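2,5-dihydroxypyridine 5,6-dioxygenase (Pseudomonas putida KT2440, PDB 7CUP) catalyses the iron(II)-dependent, dioxygen-consuming opening of the 2,5-dihydroxypyridine ring between carbons 5 and 6, giving N-formylmaleamate in aerobic nicotinate degradation. Local coordinates at the interface of chains A and B. Coordinates in Å, arbitrary orientation; residue numbers count along the deposited sequence, not the author numbering. Chains: chain A/B, 2,5-dihydroxypyridine 5,6-dioxygenase.

The interface of chains A and B. Residues chain A 6, 9-10, 13, 45, 49; chain B 6, 9, 13, 45, 49.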
loop_
_atom_site.group_PDB
_atom_site.type_symbol
_atom_site.label_atom_id
_atom_site.label_comp_id
_atom_site.label_asym_id
_atom_site.label_seq_id
_atom_site.Cartn_x
_atom_site.Cartn_y
_atom_site.Cartn_z
ATOM N N ALA A 6 17.543 0.193 -6.306
ATOM C CA ALA A 6 18.835 -0.514 -6.338
ATOM C C ALA A 6 19.944 0.522 -6.173
ATOM O O ALA A 6 20.846 0.306 -5.339
ATOM C CB ALA A 6 18.966 -1.255 -7.635
ATOM N N THR A 9 20.143 2.048 -2.653
ATOM C CA THR A 9 20.847 1.111 -1.717
ATOM C C THR A 9 22.371 1.202 -1.926
ATOM O O THR A 9 23.084 1.307 -0.901
ATOM C CB THR A 9 20.298 -0.323 -1.785
ATOM O OG1 THR A 9 18.938 -0.200 -1.401
ATOM C CG2 THR A 9 20.975 -1.283 -0.826
ATOM N N GLN A 10 22.838 1.196 -3.172
ATOM C CA GLN A 10 24.282 1.328 -3.531
ATOM C C GLN A 10 24.857 2.638 -2.984
ATOM O O GLN A 10 25.962 2.587 -2.399
ATOM C CB GLN A 10 24.481 1.155 -5.029
ATOM C CG GLN A 10 24.157 -0.274 -5.469
ATOM C CD GLN A 10 24.068 -0.474 -6.964
ATOM O OE1 GLN A 10 23.279 0.167 -7.664
ATOM N NE2 GLN A 10 24.866 -1.406 -7.466
ATOM N N GLU A 13 25.351 2.211 0.691
ATOM C CA GLU A 13 26.508 1.350 1.023
ATOM C C GLU A 13 27.767 2.232 1.018
ATOM O O GLU A 13 28.575 2.119 1.937
ATOM C CB GLU A 13 26.633 0.185 0.040
ATOM C CG GLU A 13 25.595 -0.887 0.246
ATOM C CD GLU A 13 25.653 -1.968 -0.817
ATOM O OE1 GLU A 13 26.733 -2.412 -1.151
ATOM O OE2 GLU A 13 24.631 -2.279 -1.358
ATOM N N GLU A 45 18.764 -1.841 4.350
ATOM C CA GLU A 45 19.301 -2.881 3.440
ATOM C C GLU A 45 20.828 -2.723 3.358
ATOM O O GLU A 45 21.563 -3.728 3.488
ATOM C CB GLU A 45 18.625 -2.797 2.063
ATOM C CG GLU A 45 18.878 -4.032 1.241
ATOM C CD GLU A 45 18.520 -4.046 -0.240
ATOM O OE1 GLU A 45 17.892 -3.031 -0.742
ATOM O OE2 GLU A 45 18.908 -5.084 -0.902
ATOM N N ARG A 49 23.843 -5.344 4.238
ATOM C CA ARG A 49 24.786 -5.803 3.197
ATOM C C ARG A 49 26.213 -5.565 3.680
ATOM O O ARG A 49 27.062 -6.358 3.328
ATOM C CB ARG A 49 24.480 -5.145 1.851
ATOM C CG ARG A 49 23.163 -5.618 1.241
ATOM C CD ARG A 49 22.824 -4.984 -0.096
ATOM N NE ARG A 49 23.697 -5.503 -1.130
ATOM C CZ ARG A 49 23.499 -6.627 -1.838
ATOM N NH1 ARG A 49 22.423 -7.372 -1.659
ATOM N NH2 ARG A 49 24.404 -6.990 -2.733
ATOM N N ALA B 6 16.558 -8.108 2.503
ATOM C CA ALA B 6 17.997 -8.042 2.164
ATOM C C ALA B 6 18.478 -9.463 1.866
ATOM O O ALA B 6 19.181 -9.670 0.866
ATOM C CB ALA B 6 18.778 -7.411 3.294
ATOM N N THR B 9 17.146 -10.717 -1.683
ATOM C CA THR B 9 18.002 -10.166 -2.776
ATOM C C THR B 9 19.330 -10.922 -2.866
ATOM O O THR B 9 19.726 -11.212 -3.987
ATOM C CB THR B 9 18.215 -8.663 -2.634
ATOM O OG1 THR B 9 16.906 -8.113 -2.564
ATOM C CG2 THR B 9 18.942 -8.058 -3.812
ATOM N N GLU B 13 20.897 -12.927 -5.934
ATOM C CA GLU B 13 22.264 -12.677 -6.447
ATOM C C GLU B 13 22.977 -14.018 -6.656
ATOM O O GLU B 13 23.602 -14.226 -7.765
ATOM C CB GLU B 13 23.034 -11.750 -5.520
ATOM C CG GLU B 13 22.614 -10.316 -5.691
ATOM C CD GLU B 13 23.300 -9.425 -4.686
ATOM O OE1 GLU B 13 24.437 -9.094 -4.922
ATOM O OE2 GLU B 13 22.718 -9.167 -3.636
ATOM N N GLU B 45 16.255 -6.249 -8.195
ATOM C CA GLU B 45 17.387 -5.622 -7.468
ATOM C C GLU B 45 18.635 -6.484 -7.657
ATOM O O GLU B 45 19.693 -5.928 -7.966
ATOM C CB GLU B 45 17.131 -5.510 -5.966
ATOM C CG GLU B 45 18.345 -4.939 -5.216
ATOM C CD GLU B 45 18.174 -4.444 -3.776
ATOM O OE1 GLU B 45 17.246 -4.968 -3.037
ATOM O OE2 GLU B 45 18.993 -3.553 -3.376
ATOM N N ARG B 49 22.097 -5.290 -9.420
ATOM C CA ARG B 49 23.382 -5.353 -8.669
ATOM C C ARG B 49 24.405 -6.182 -9.456
ATOM O O ARG B 49 25.585 -5.831 -9.421
ATOM C CB ARG B 49 23.213 -5.877 -7.247
ATOM C CG ARG B 49 22.318 -5.012 -6.377
ATOM C CD ARG B 49 22.412 -5.462 -4.939
ATOM N NE ARG B 49 23.402 -4.600 -4.306
ATOM C CZ ARG B 49 23.149 -3.376 -3.857
ATOM N NH1 ARG B 49 21.928 -2.864 -3.931
ATOM N NH2 ARG B 49 24.133 -2.671 -3.340
#
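Helices 5-18 and 37-49 of each chain, with regular helical backbone torsions at every residue here, bring the same faces together about a two-fold axis in a small, strongly charged patch of an interface between two copies in the deposited six-chain assembly; the structure alone does not show whether it forms in solution. A:Arg49, bent at its third torsion, meets B:Glu13 tip to tip. Its guanidinium end lies nearly coplanar with the carboxylate, 24° apart, and grips it end-on through NH1 and NH2. NH1 donates to B:Glu13 OE2 at 2.7 Å, and NH2 reaches B:Glu13 OE1 at 3.0 Å, both on syn lone pairs; OE2 also accepts from NH2, so two nitrogens hold that oxygen. An alanine in place of A:Arg49 would remove this two-pronged salt bridge and would probably leave the carboxylate of B:Glu13 less firmly oriented. The twin pair, B:Arg49 with A:Glu13, is also a salt bridge, but its modelled separation is too short to be meaningful. The two arginines meet near the axis, planes 43° apart: B:Arg49 CD sits over one face of the A:Arg49 guanidinium, toward its rim, 3.5 Å from CZ. On the B:Arg49 guanidinium, A:Arg49 NE and the amide carbon of A:Gln10 lie over opposite faces. Beside them A:Glu45 and B:Glu45 extend tip to tip, each with CG anti to the backbone N (chi1 -165° in chain A), their carboxylates almost perpendicular. All four oxygen pairs between them lie close, A:Glu45 OE2 to B:Glu45 OE1 at 2.7 Å, which would be repulsive if both were ionised, so a proton may be shared and at least one pKa raised. Each glutamate is steadied within its own chain: A:Thr9 OG1 donates to A:Glu45 OE1 from above the carboxylate plane, at 3.1 Å.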